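Local coordinates for novel antigen receptor (Ginglymostoma cirratum, PDB 4Q97), which forms the constant domain C1 of the shark heavy-chain antibody IgNAR, which probably recognises antigen through its variable domain, at residues 6-11 with 35-40; 11-17 with 103-107; 28-34 with 73-79; 45-51 with 87-93. All blocks are in the same frame, centred on the assembly; numbering follows the deposited sequence.

Interaction 1: 6-11 with 35-40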
loop_
_atom_site.group_PDB
_atom_site.type_symbol
_atom_site.label_atom_id
_atom_site.label_comp_id
_atom_site.label_asym_id
_atom_site.label_seq_id
_atom_site.Cartn_x
_atom_site.Cartn_y
_atom_site.Cartn_z
ATOM N N ILE A 6 -20.534 -16.049 3.450
ATOM C CA ILE A 6 -19.544 -15.675 2.455
ATOM C C ILE A 6 -18.505 -16.792 2.374
ATOM O O ILE A 6 -18.001 -17.244 3.414
ATOM C CB ILE A 6 -18.896 -14.314 2.808
ATOM C CG1 ILE A 6 -19.976 -13.223 2.878
ATOM C CG2 ILE A 6 -17.820 -13.931 1.795
ATOM C CD1 ILE A 6 -19.650 -12.048 3.778
ATOM N N PRO A 7 -18.213 -17.274 1.146
ATOM C CA PRO A 7 -17.130 -18.238 0.972
ATOM C C PRO A 7 -15.823 -17.617 1.452
ATOM O O PRO A 7 -15.521 -16.476 1.083
ATOM C CB PRO A 7 -17.075 -18.449 -0.547
ATOM C CG PRO A 7 -18.426 -18.073 -1.043
ATOM C CD PRO A 7 -18.924 -17.001 -0.117
ATOM N N PRO A 8 -15.069 -18.337 2.302
ATOM C CA PRO A 8 -13.709 -17.903 2.609
ATOM C C PRO A 8 -12.896 -17.777 1.320
ATOM O O PRO A 8 -13.004 -18.628 0.432
ATOM C CB PRO A 8 -13.154 -19.049 3.469
ATOM C CG PRO A 8 -14.088 -20.199 3.254
ATOM C CD PRO A 8 -15.423 -19.572 3.021
ATOM N N SER A 9 -12.116 -16.708 1.206
ATOM C CA SER A 9 -11.274 -16.526 0.032
ATOM C C SER A 9 -9.848 -16.135 0.420
ATOM O O SER A 9 -9.651 -15.327 1.334
ATOM C CB SER A 9 -11.887 -15.504 -0.928
ATOM O OG SER A 9 -11.844 -14.202 -0.384
ATOM N N PRO A 10 -8.849 -16.713 -0.273
ATOM C CA PRO A 10 -7.453 -16.461 0.069
ATOM C C PRO A 10 -6.998 -15.070 -0.375
ATOM O O PRO A 10 -7.445 -14.584 -1.414
ATOM C CB PRO A 10 -6.704 -17.557 -0.698
ATOM C CG PRO A 10 -7.565 -17.851 -1.875
ATOM C CD PRO A 10 -8.984 -17.593 -1.451
ATOM N N PRO A 11 -6.105 -14.432 0.407
ATOM C CA PRO A 11 -5.670 -13.074 0.083
ATOM C C PRO A 11 -4.921 -13.023 -1.238
ATOM O O PRO A 11 -4.204 -13.965 -1.586
ATOM C CB PRO A 11 -4.728 -12.722 1.239
ATOM C CG PRO A 11 -4.226 -14.030 1.737
ATOM C CD PRO A 11 -5.364 -14.993 1.552
ATOM N N ILE A 35 -2.124 -6.897 0.648
ATOM C CA ILE A 35 -2.897 -8.102 0.924
ATOM C C ILE A 35 -4.386 -7.757 0.812
ATOM O O ILE A 35 -4.946 -7.119 1.704
ATOM C CB ILE A 35 -2.639 -8.611 2.358
ATOM C CG1 ILE A 35 -1.139 -8.670 2.667
ATOM C CG2 ILE A 35 -3.303 -9.965 2.559
ATOM C CD1 ILE A 35 -0.815 -8.727 4.151
ATOM N N SER A 36 -5.024 -8.196 -0.269
ATOM C CA SER A 36 -6.405 -7.805 -0.553
ATOM C C SER A 36 -7.267 -8.987 -0.966
ATOM O O SER A 36 -6.774 -9.947 -1.555
ATOM C CB SER A 36 -6.419 -6.758 -1.669
ATOM O OG SER A 36 -5.744 -7.244 -2.810
ATOM N N GLY A 37 -8.557 -8.914 -0.664
ATOM C CA GLY A 37 -9.520 -9.881 -1.190
ATOM C C GLY A 37 -9.677 -11.140 -0.368
ATOM O O GLY A 37 -10.096 -12.187 -0.883
ATOM N N TYR A 38 -9.355 -11.038 0.917
ATOM C CA TYR A 38 -9.457 -12.172 1.818
ATOM C C TYR A 38 -10.648 -12.049 2.765
ATOM O O TYR A 38 -11.019 -10.949 3.194
ATOM C CB TYR A 38 -8.149 -12.374 2.595
ATOM C CG TYR A 38 -7.746 -11.195 3.450
ATOM C CD1 TYR A 38 -8.077 -11.149 4.799
ATOM C CD2 TYR A 38 -7.027 -10.127 2.913
ATOM C CE1 TYR A 38 -7.714 -10.070 5.589
ATOM C CE2 TYR A 38 -6.660 -9.041 3.699
ATOM C CZ TYR A 38 -7.012 -9.018 5.034
ATOM O OH TYR A 38 -6.655 -7.953 5.828
ATOM N N TYR A 39 -11.251 -13.196 3.058
ATOM C CA TYR A 39 -12.340 -13.309 4.018
ATOM C C TYR A 39 -12.207 -14.673 4.693
ATOM O O TYR A 39 -12.003 -15.673 3.999
ATOM C CB TYR A 39 -13.703 -13.203 3.323
ATOM C CG TYR A 39 -14.857 -13.142 4.295
ATOM C CD1 TYR A 39 -15.359 -11.920 4.726
ATOM C CD2 TYR A 39 -15.428 -14.308 4.809
ATOM C CE1 TYR A 39 -16.404 -11.855 5.629
ATOM C CE2 TYR A 39 -16.472 -14.252 5.721
ATOM C CZ TYR A 39 -16.956 -13.020 6.122
ATOM O OH TYR A 39 -17.996 -12.939 7.015
ATOM N N PRO A 40 -12.294 -14.729 6.043
ATOM C CA PRO A 40 -12.413 -13.672 7.060
ATOM C C PRO A 40 -11.156 -12.802 7.160
ATOM O O PRO A 40 -10.225 -12.974 6.374
ATOM C CB PRO A 40 -12.602 -14.462 8.364
ATOM C CG PRO A 40 -13.094 -15.799 7.943
ATOM C CD PRO A 40 -12.374 -16.065 6.660
#

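Interaction 2: 11-17 with 103-107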
loop_
_atom_site.group_PDB
_atom_site.type_symbol
_atom_site.label_atom_id
_atom_site.label_comp_id
_atom_site.label_asym_id
_atom_site.label_seq_id
_atom_site.Cartn_x
_atom_site.Cartn_y
_atom_site.Cartn_z
ATOM N N PRO A 11 -6.105 -14.432 0.407
ATOM C CA PRO A 11 -5.670 -13.074 0.083
ATOM C C PRO A 11 -4.921 -13.023 -1.238
ATOM O O PRO A 11 -4.204 -13.965 -1.586
ATOM C CB PRO A 11 -4.728 -12.722 1.239
ATOM C CG PRO A 11 -4.226 -14.030 1.737
ATOM C CD PRO A 11 -5.364 -14.993 1.552
ATOM N N ILE A 12 -5.116 -11.947 -1.989
ATOM C CA ILE A 12 -4.251 -11.672 -3.125
ATOM C C ILE A 12 -3.094 -10.856 -2.570
ATOM O O ILE A 12 -3.300 -9.855 -1.878
ATOM C CB ILE A 12 -4.986 -10.931 -4.260
ATOM C CG1 ILE A 12 -6.226 -11.730 -4.695
ATOM C CG2 ILE A 12 -4.047 -10.685 -5.436
ATOM C CD1 ILE A 12 -7.144 -10.979 -5.650
ATOM N N VAL A 13 -1.884 -11.313 -2.861
ATOM C CA VAL A 13 -0.668 -10.776 -2.269
ATOM C C VAL A 13 0.210 -10.163 -3.345
ATOM O O VAL A 13 0.479 -10.777 -4.374
ATOM C CB VAL A 13 0.120 -11.882 -1.535
ATOM C CG1 VAL A 13 1.486 -11.379 -1.077
ATOM C CG2 VAL A 13 -0.698 -12.406 -0.366
ATOM N N SER A 14 0.655 -8.943 -3.098
ATOM C CA SER A 14 1.439 -8.232 -4.075
ATOM C C SER A 14 2.451 -7.347 -3.350
ATOM O O SER A 14 2.087 -6.531 -2.493
ATOM C CB SER A 14 0.490 -7.442 -4.971
ATOM O OG SER A 14 1.160 -6.487 -5.757
ATOM N N LEU A 15 3.726 -7.565 -3.665
ATOM C CA LEU A 15 4.816 -6.798 -3.082
ATOM C C LEU A 15 5.280 -5.732 -4.068
ATOM O O LEU A 15 5.579 -6.029 -5.232
ATOM C CB LEU A 15 5.988 -7.705 -2.718
ATOM C CG LEU A 15 6.807 -7.172 -1.551
ATOM C CD1 LEU A 15 6.723 -8.087 -0.358
ATOM C CD2 LEU A 15 8.257 -7.024 -1.926
ATOM N N LEU A 16 5.328 -4.490 -3.601
ATOM C CA LEU A 16 5.657 -3.364 -4.466
ATOM C C LEU A 16 6.738 -2.494 -3.837
ATOM O O LEU A 16 6.808 -2.365 -2.614
ATOM C CB LEU A 16 4.405 -2.523 -4.756
ATOM C CG LEU A 16 3.115 -3.281 -5.077
ATOM C CD1 LEU A 16 1.893 -2.375 -4.967
ATOM C CD2 LEU A 16 3.194 -3.946 -6.443
ATOM N N HIS A 17 7.572 -1.898 -4.683
ATOM C CA HIS A 17 8.632 -1.017 -4.205
ATOM C C HIS A 17 8.440 0.390 -4.751
ATOM O O HIS A 17 7.918 0.573 -5.851
ATOM C CB HIS A 17 10.008 -1.558 -4.609
ATOM C CG HIS A 17 10.461 -1.112 -5.966
ATOM N ND1 HIS A 17 9.723 -1.333 -7.110
ATOM C CD2 HIS A 17 11.575 -0.449 -6.360
ATOM C CE1 HIS A 17 10.359 -0.821 -8.148
ATOM N NE2 HIS A 17 11.489 -0.287 -7.721
ATOM N N GLN A 103 1.069 -17.788 1.649
ATOM C CA GLN A 103 1.539 -17.101 0.464
ATOM C C GLN A 103 2.785 -16.276 0.704
ATOM O O GLN A 103 3.034 -15.814 1.815
ATOM C CB GLN A 103 0.430 -16.244 -0.124
ATOM C CG GLN A 103 -0.405 -17.005 -1.131
ATOM C CD GLN A 103 -1.406 -16.118 -1.815
ATOM O OE1 GLN A 103 -2.399 -15.726 -1.218
ATOM N NE2 GLN A 103 -1.151 -15.795 -3.077
ATOM N N ARG A 104 3.565 -16.114 -0.359
ATOM C CA ARG A 104 4.791 -15.330 -0.328
ATOM C C ARG A 104 5.112 -14.720 -1.691
ATOM O O ARG A 104 4.918 -15.351 -2.734
ATOM C CB ARG A 104 5.964 -16.182 0.162
ATOM C CG ARG A 104 6.171 -17.470 -0.614
ATOM C CD ARG A 104 6.922 -18.492 0.217
ATOM N NE ARG A 104 6.450 -19.849 -0.052
ATOM C CZ ARG A 104 7.043 -20.715 -0.871
ATOM N NH1 ARG A 104 6.517 -21.922 -1.035
ATOM N NH2 ARG A 104 8.152 -20.387 -1.525
ATOM N N LYS A 105 5.594 -13.483 -1.664
ATOM C CA LYS A 105 6.144 -12.824 -2.845
ATOM C C LYS A 105 7.520 -12.281 -2.507
ATOM O O LYS A 105 7.749 -11.791 -1.401
ATOM C CB LYS A 105 5.232 -11.685 -3.307
ATOM C CG LYS A 105 3.882 -12.136 -3.844
ATOM C CD LYS A 105 3.976 -12.657 -5.271
ATOM C CE LYS A 105 2.610 -12.637 -5.941
ATOM N NZ LYS A 105 2.727 -12.499 -7.418
ATOM N N GLU A 106 8.438 -12.379 -3.458
ATOM C CA GLU A 106 9.793 -11.888 -3.263
ATOM C C GLU A 106 10.068 -10.710 -4.190
ATOM O O GLU A 106 9.459 -10.594 -5.259
ATOM C CB GLU A 106 10.816 -13.007 -3.493
ATOM C CG GLU A 106 10.689 -13.711 -4.838
ATOM C CD GLU A 106 11.921 -14.509 -5.217
ATOM O OE1 GLU A 106 12.412 -15.305 -4.385
ATOM O OE2 GLU A 106 12.393 -14.347 -6.362
ATOM N N ILE A 107 10.978 -9.837 -3.765
ATOM C CA ILE A 107 11.398 -8.680 -4.552
ATOM C C ILE A 107 12.871 -8.399 -4.267
ATOM O O ILE A 107 13.351 -8.640 -3.150
ATOM C CB ILE A 107 10.536 -7.428 -4.245
ATOM C CG1 ILE A 107 10.425 -6.514 -5.475
ATOM C CG2 ILE A 107 11.071 -6.676 -3.029
ATOM C CD1 ILE A 107 9.510 -5.317 -5.290
#

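Interaction 3: 28-34 with 73-79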
loop_
_atom_site.group_PDB
_atom_site.type_symbol
_atom_site.label_atom_id
_atom_site.label_comp_id
_atom_site.label_asym_id
_atom_site.label_seq_id
_atom_site.Cartn_x
_atom_site.Cartn_y
_atom_site.Cartn_z
ATOM N N PHE A 28 16.257 5.661 2.704
ATOM C CA PHE A 28 15.458 4.452 2.855
ATOM C C PHE A 28 14.732 4.096 1.555
ATOM O O PHE A 28 14.802 4.827 0.558
ATOM C CB PHE A 28 14.506 4.544 4.070
ATOM C CG PHE A 28 13.233 5.314 3.814
ATOM C CD1 PHE A 28 12.040 4.640 3.549
ATOM C CD2 PHE A 28 13.214 6.705 3.871
ATOM C CE1 PHE A 28 10.863 5.339 3.323
ATOM C CE2 PHE A 28 12.037 7.410 3.647
ATOM C CZ PHE A 28 10.861 6.725 3.372
ATOM N N VAL A 29 14.056 2.957 1.566
ATOM C CA VAL A 29 13.333 2.486 0.403
ATOM C C VAL A 29 12.070 1.850 0.953
ATOM O O VAL A 29 12.117 1.131 1.953
ATOM C CB VAL A 29 14.209 1.526 -0.445
ATOM C CG1 VAL A 29 13.807 0.071 -0.266
ATOM C CG2 VAL A 29 14.155 1.913 -1.912
ATOM N N GLN A 30 10.936 2.165 0.337
ATOM C CA GLN A 30 9.640 1.729 0.852
ATOM C C GLN A 30 9.118 0.527 0.078
ATOM O O GLN A 30 9.016 0.553 -1.157
ATOM C CB GLN A 30 8.625 2.879 0.815
ATOM C CG GLN A 30 7.326 2.623 1.574
ATOM C CD GLN A 30 7.381 3.044 3.033
ATOM O OE1 GLN A 30 8.464 3.290 3.586
ATOM N NE2 GLN A 30 6.206 3.132 3.657
ATOM N N LEU A 31 8.809 -0.528 0.823
ATOM C CA LEU A 31 8.190 -1.721 0.268
ATOM C C LEU A 31 6.787 -1.854 0.824
ATOM O O LEU A 31 6.559 -1.633 2.012
ATOM C CB LEU A 31 9.001 -2.974 0.598
ATOM C CG LEU A 31 10.447 -3.064 0.118
ATOM C CD1 LEU A 31 10.969 -4.470 0.355
ATOM C CD2 LEU A 31 10.581 -2.695 -1.350
ATOM N N VAL A 32 5.849 -2.204 -0.049
ATOM C CA VAL A 32 4.467 -2.400 0.348
ATOM C C VAL A 32 4.067 -3.846 0.079
ATOM O O VAL A 32 4.108 -4.316 -1.062
ATOM C CB VAL A 32 3.506 -1.441 -0.394
ATOM C CG1 VAL A 32 2.059 -1.712 0.003
ATOM C CG2 VAL A 32 3.862 0.009 -0.109
ATOM N N CYS A 33 3.691 -4.551 1.139
ATOM C CA CYS A 33 3.065 -5.851 0.971
ATOM C C CYS A 33 1.548 -5.668 0.979
ATOM O O CYS A 33 0.924 -5.569 2.036
ATOM C CB CYS A 33 3.528 -6.829 2.051
ATOM S SG CYS A 33 2.897 -8.509 1.862
ATOM N N LEU A 34 0.971 -5.597 -0.217
ATOM C CA LEU A 34 -0.469 -5.476 -0.364
ATOM C C LEU A 34 -1.166 -6.819 -0.271
ATOM O O LEU A 34 -0.851 -7.742 -1.022
ATOM C CB LEU A 34 -0.835 -4.825 -1.689
ATOM C CG LEU A 34 -2.276 -4.345 -1.655
ATOM C CD1 LEU A 34 -2.435 -3.236 -0.624
ATOM C CD2 LEU A 34 -2.663 -3.874 -3.035
ATOM N N CYS A 73 -5.507 -4.864 3.301
ATOM C CA CYS A 73 -4.619 -4.134 4.188
ATOM C C CYS A 73 -3.254 -4.059 3.544
ATOM O O CYS A 73 -2.989 -4.753 2.560
ATOM C CB CYS A 73 -4.559 -4.774 5.581
ATOM S SG CYS A 73 -3.520 -6.239 5.728
ATOM N N ALA A 74 -2.397 -3.199 4.083
ATOM C CA ALA A 74 -1.040 -3.065 3.576
ATOM C C ALA A 74 -0.049 -3.225 4.718
ATOM O O ALA A 74 -0.276 -2.726 5.827
ATOM C CB ALA A 74 -0.858 -1.721 2.887
ATOM N N SER A 75 1.036 -3.947 4.449
ATOM C CA SER A 75 2.150 -4.027 5.382
ATOM C C SER A 75 3.319 -3.222 4.830
ATOM O O SER A 75 3.793 -3.476 3.717
ATOM C CB SER A 75 2.560 -5.476 5.643
ATOM O OG SER A 75 3.501 -5.538 6.702
ATOM N N LEU A 76 3.776 -2.256 5.620
ATOM C CA LEU A 76 4.751 -1.269 5.171
ATOM C C LEU A 76 6.124 -1.452 5.805
ATOM O O LEU A 76 6.265 -1.366 7.025
ATOM C CB LEU A 76 4.232 0.135 5.478
ATOM C CG LEU A 76 3.126 0.643 4.563
ATOM C CD1 LEU A 76 2.308 1.736 5.235
ATOM C CD2 LEU A 76 3.757 1.136 3.272
ATOM N N LEU A 77 7.127 -1.693 4.966
ATOM C CA LEU A 77 8.499 -1.831 5.428
ATOM C C LEU A 77 9.402 -0.776 4.799
ATOM O O LEU A 77 9.435 -0.618 3.571
ATOM C CB LEU A 77 9.036 -3.239 5.149
ATOM C CG LEU A 77 10.529 -3.512 5.397
ATOM C CD1 LEU A 77 10.864 -3.559 6.881
ATOM C CD2 LEU A 77 10.961 -4.803 4.721
ATOM N N LYS A 78 10.116 -0.046 5.655
ATOM C CA LYS A 78 11.178 0.847 5.207
ATOM C C LYS A 78 12.472 0.063 5.278
ATOM O O LYS A 78 12.864 -0.399 6.357
ATOM C CB LYS A 78 11.297 2.078 6.106
ATOM C CG LYS A 78 9.996 2.587 6.699
ATOM C CD LYS A 78 10.271 3.755 7.627
ATOM C CE LYS A 78 9.395 3.708 8.871
ATOM N NZ LYS A 78 10.021 4.455 10.002
ATOM N N VAL A 79 13.127 -0.109 4.135
ATOM C CA VAL A 79 14.429 -0.764 4.112
ATOM C C VAL A 79 15.541 0.233 3.780
ATOM O O VAL A 79 15.425 1.000 2.825
ATOM C CB VAL A 79 14.450 -2.039 3.214
ATOM C CG1 VAL A 79 13.126 -2.230 2.490
ATOM C CG2 VAL A 79 15.615 -2.038 2.232
#

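Interaction 4: 45-51 with 87-93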
loop_
_atom_site.group_PDB
_atom_site.type_symbol
_atom_site.label_atom_id
_atom_site.label_comp_id
_atom_site.label_asym_id
_atom_site.label_seq_id
_atom_site.Cartn_x
_atom_site.Cartn_y
_atom_site.Cartn_z
ATOM N N VAL A 45 1.073 -11.825 8.963
ATOM C CA VAL A 45 2.051 -11.227 8.048
ATOM C C VAL A 45 3.451 -11.295 8.648
ATOM O O VAL A 45 3.647 -10.983 9.824
ATOM C CB VAL A 45 1.740 -9.743 7.726
ATOM C CG1 VAL A 45 2.570 -9.262 6.540
ATOM C CG2 VAL A 45 0.261 -9.541 7.451
ATOM N N SER A 46 4.418 -11.692 7.827
ATOM C CA SER A 46 5.817 -11.760 8.249
ATOM C C SER A 46 6.769 -11.457 7.095
ATOM O O SER A 46 6.581 -11.934 5.974
ATOM C CB SER A 46 6.140 -13.122 8.862
ATOM O OG SER A 46 5.828 -14.164 7.961
ATOM N N TRP A 47 7.786 -10.654 7.396
ATOM C CA TRP A 47 8.776 -10.223 6.423
ATOM C C TRP A 47 10.064 -11.003 6.572
ATOM O O TRP A 47 10.444 -11.381 7.683
ATOM C CB TRP A 47 9.093 -8.750 6.635
ATOM C CG TRP A 47 8.010 -7.825 6.223
ATOM C CD1 TRP A 47 6.981 -7.374 6.996
ATOM C CD2 TRP A 47 7.848 -7.217 4.937
ATOM N NE1 TRP A 47 6.183 -6.521 6.269
ATOM C CE2 TRP A 47 6.693 -6.406 5.002
ATOM C CE3 TRP A 47 8.564 -7.279 3.735
ATOM C CZ2 TRP A 47 6.236 -5.657 3.907
ATOM C CZ3 TRP A 47 8.109 -6.531 2.646
ATOM C CH2 TRP A 47 6.955 -5.733 2.744
ATOM N N GLN A 48 10.737 -11.225 5.443
ATOM C CA GLN A 48 12.068 -11.830 5.422
ATOM C C GLN A 48 13.026 -11.053 4.530
ATOM O O GLN A 48 12.607 -10.392 3.578
ATOM C CB GLN A 48 12.019 -13.282 4.940
ATOM C CG GLN A 48 11.679 -14.299 6.014
ATOM C CD GLN A 48 10.339 -14.968 5.792
ATOM O OE1 GLN A 48 10.217 -16.183 5.948
ATOM N NE2 GLN A 48 9.327 -14.185 5.417
ATOM N N LYS A 49 14.310 -11.134 4.867
ATOM C CA LYS A 49 15.389 -10.670 4.003
ATOM C C LYS A 49 16.358 -11.826 3.748
ATOM O O LYS A 49 16.828 -12.465 4.695
ATOM C CB LYS A 49 16.133 -9.496 4.647
ATOM C CG LYS A 49 17.281 -8.958 3.807
ATOM C CD LYS A 49 18.247 -8.148 4.652
ATOM C CE LYS A 49 19.603 -8.052 3.974
ATOM N NZ LYS A 49 20.672 -7.686 4.941
ATOM N N ASN A 50 16.648 -12.090 2.475
ATOM C CA ASN A 50 17.609 -13.131 2.075
ATOM C C ASN A 50 17.456 -14.460 2.814
ATOM O O ASN A 50 18.430 -14.977 3.366
ATOM C CB ASN A 50 19.053 -12.620 2.216
ATOM C CG ASN A 50 19.622 -12.098 0.912
ATOM O OD1 ASN A 50 19.031 -11.241 0.263
ATOM N ND2 ASN A 50 20.787 -12.612 0.529
ATOM N N THR A 51 16.237 -15.004 2.813
ATOM C CA THR A 51 15.879 -16.213 3.578
ATOM C C THR A 51 15.475 -15.864 5.014
ATOM O O THR A 51 14.408 -16.266 5.480
ATOM C CB THR A 51 17.013 -17.274 3.609
ATOM O OG1 THR A 51 17.495 -17.518 2.281
ATOM C CG2 THR A 51 16.534 -18.588 4.227
ATOM N N GLY A 87 21.920 -6.770 -3.437
ATOM C CA GLY A 87 21.213 -7.856 -4.103
ATOM C C GLY A 87 20.393 -8.628 -3.090
ATOM O O GLY A 87 20.260 -9.848 -3.193
ATOM N N SER A 88 19.874 -7.909 -2.094
ATOM C CA SER A 88 19.032 -8.490 -1.054
ATOM C C SER A 88 17.671 -8.858 -1.626
ATOM O O SER A 88 17.125 -8.136 -2.464
ATOM C CB SER A 88 18.844 -7.512 0.115
ATOM O OG SER A 88 20.031 -7.343 0.874
ATOM N N VAL A 89 17.140 -9.993 -1.184
ATOM C CA VAL A 89 15.774 -10.377 -1.517
ATOM C C VAL A 89 14.893 -10.153 -0.306
ATOM O O VAL A 89 15.152 -10.681 0.774
ATOM C CB VAL A 89 15.648 -11.844 -2.003
ATOM C CG1 VAL A 89 16.280 -12.826 -1.026
ATOM C CG2 VAL A 89 14.190 -12.204 -2.265
ATOM N N TYR A 90 13.853 -9.354 -0.491
ATOM C CA TYR A 90 12.866 -9.177 0.548
ATOM C C TYR A 90 11.592 -9.901 0.161
ATOM O O TYR A 90 11.153 -9.846 -0.991
ATOM C CB TYR A 90 12.602 -7.697 0.792
ATOM C CG TYR A 90 13.789 -6.959 1.363
ATOM C CD1 TYR A 90 13.984 -6.878 2.740
ATOM C CD2 TYR A 90 14.719 -6.344 0.528
ATOM C CE1 TYR A 90 15.069 -6.202 3.269
ATOM C CE2 TYR A 90 15.810 -5.667 1.049
ATOM C CZ TYR A 90 15.979 -5.600 2.420
ATOM O OH TYR A 90 17.056 -4.930 2.951
ATOM N N SER A 91 11.023 -10.603 1.131
ATOM C CA SER A 91 9.769 -11.304 0.938
ATOM C C SER A 91 8.837 -11.001 2.103
ATOM O O SER A 91 9.285 -10.866 3.240
ATOM C CB SER A 91 10.008 -12.816 0.812
ATOM O OG SER A 91 10.570 -13.363 2.001
ATOM N N CYS A 92 7.551 -10.844 1.803
ATOM C CA CYS A 92 6.519 -10.917 2.827
ATOM C C CYS A 92 5.748 -12.219 2.629
ATOM O O CYS A 92 5.612 -12.727 1.504
ATOM C CB CYS A 92 5.574 -9.704 2.798
ATOM S SG CYS A 92 4.512 -9.635 1.341
ATOM N N GLN A 93 5.258 -12.748 3.741
ATOM C CA GLN A 93 4.573 -14.018 3.771
ATOM C C GLN A 93 3.221 -13.799 4.445
ATOM O O GLN A 93 3.145 -13.190 5.518
ATOM C CB GLN A 93 5.435 -15.047 4.511
ATOM C CG GLN A 93 4.932 -16.481 4.439
ATOM C CD GLN A 93 6.027 -17.489 4.114
ATOM O OE1 GLN A 93 7.202 -17.281 4.420
ATOM N NE2 GLN A 93 5.637 -18.595 3.487
#

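Interaction 1: 6-11 with 35-40
The side chain of I6 lies over one face of the Y39 ring, with I6 CG2 4.0 Å from the ring centroid in a CH-pi contact and I6 CD1 3.7 Å from Y39 CZ. Past this outer overlap the two segments run antiparallel and join in a single bridge between S9 and Y39: S9 N donates to Y39 O (3.0 Å) and Y39 N to S9 O (3.2 Å). The S9 hydroxyl adds a third bond, OG to G37 O at 2.7 Å, so S9 is tied to both G37 and Y39. H96 also hydrogen-bonds to Y39 O. In immunoglobulin terms this is the lead-in to strand 12-18 lying along the end of strand 28-38, where the chain turns a corner; G37 and Y38, both facing F71, form a G1 beta bulge, G37 with phi of 87°. A cis peptide bond between Y39 and P40 follows, as in many antibody constant domains. At the inner end P11 is buried, its CB 3.4 Å from I35 CG2 and 3.7 Å from Y38 CB. Of the prolines between, P7 and P10 point CA-to-CB away, while P8 CA comes within 3.1 Å of Y39 O.

Interaction 2: 11-17 with 103-107
Q103 opens the second segment with its CB directed at the first, and its long side chain covers P11 and reaches V13. R104 turns the other way, and the alternation of a strand then brings K105 back toward 11-17. The K105 stem lies along V13, CG to V13 CG1 at 3.7 Å, while its CE comes within 3.2 Å of V13 O; K105 CB is also 4.1 Å from L15 CB. The lysine reaches the edge of the domain, where it packs on T20 of the second subunit. E106 points away and pairs with R108 in a salt bridge. I107 faces inward again, packing against L15 and reaching H17, with CD1 3.9 Å from H17 CB. From 11-17 the answering side chains are V13, L15 and H17, whereas I12, S14 and L16 point away. The strands run nearly parallel, 17° apart with axes 6.8 Å from each other, so side chains rather than a backbone ladder join them. Each takes its backbone bonds from its own sheet: S14 from L34 and L16 from V32, K105 from C92. Two edge strands facing each other across the gap between sheets, here the first and last of the domain, are characteristic of the immunoglobulin beta sandwich, strands A and G in the usual lettering.

Interaction 3: 28-34 with 73-79
L31 and V79 meet at the apolar centre, L31 CG to V79 CG1 at 3.7 Å, with V29 CG1 also 3.7 Å from V79 CG1 and L77 beside L31. C33 and S75 continue this face, which turns toward W47 in the other sheet. Behind it runs an antiparallel ladder, axes 4.5 Å apart: L31 N to L77 O (2.8 Å) and C33 N to S75 O (2.8 Å) are nearly straight, whereas V29 N to V79 O (2.7 Å) is weak. These are the central strands B and E of the four-stranded sheet of an immunoglobulin constant domain, C33 carrying one half of its disulfide. The opposite face holds A74, V32 and L76, with V32 CG2 3.6 Å from L76 CD2; here L34 and L76 pack on the second subunit. Farther along come Q30 and K78, Q30 OE1 3.5 Å from K78 CG; F28 CD1 rests 3.7 Å from K78 CB, and K78 NZ hydrogen-bonds to S67 of the second subunit.

Interaction 4: 45-51 with 87-93
Strands 45-49 and 89-93 run antiparallel, their axes 4.5 Å apart at an angle of 162°. S46 pairs with Q93 (S46 N to Q93 O 3.0 Å, Q93 N to S46 O 2.7 Å) and Q48 with S91 (Q48 N to S91 O 2.7 Å, S91 N to Q48 O 2.9 Å). The next rung is half side chain: N50 N bonds V89 O at 2.7 Å, but V89 N bonds N50 OD1, also 2.7 Å, because the backbone at N50 has left the strand with positive phi. On one face lie S46, Q48, S91 and Q93. On the other W47 presents its six-membered ring to C92, whose CB stands 3.9 Å from the centroid and SG 5.0 Å, an oblique sulfur-aromatic contact. K49 CG meets Y90 CE1 at 3.6 Å; K49 NZ salt-bridges the E83 carboxylate and Y90 OH hydrogen-bonds E83 O. The chemistry thus divides a polar outer face from an inner one, where tryptophan shields the disulfide cysteine as in other immunoglobulin domains.

Overall arrangement
Interactions 3 and 4 sit one in each sheet, centres 11 Å apart, joined through the core by the disulfide, C33 SG to C92 SG at 2.0 Å, and by S75 OG to W47 NE1 at 2.9 Å. Interaction 2 closes one side between them: S14 O lies 2.7 Å from L34 N in interaction 3, and I107 N 2.8 Å from Y90 O in interaction 4, both probable hydrogen bonds. Interaction 1 lies at one end, about 23 Å from interaction 4 between centres. It shares P11 with interaction 2 and passes into interaction 3 along strand 28-38. The second subunit packs mainly on strands 12-18, 28-38 and 71-80, leaving interaction 4 untouched.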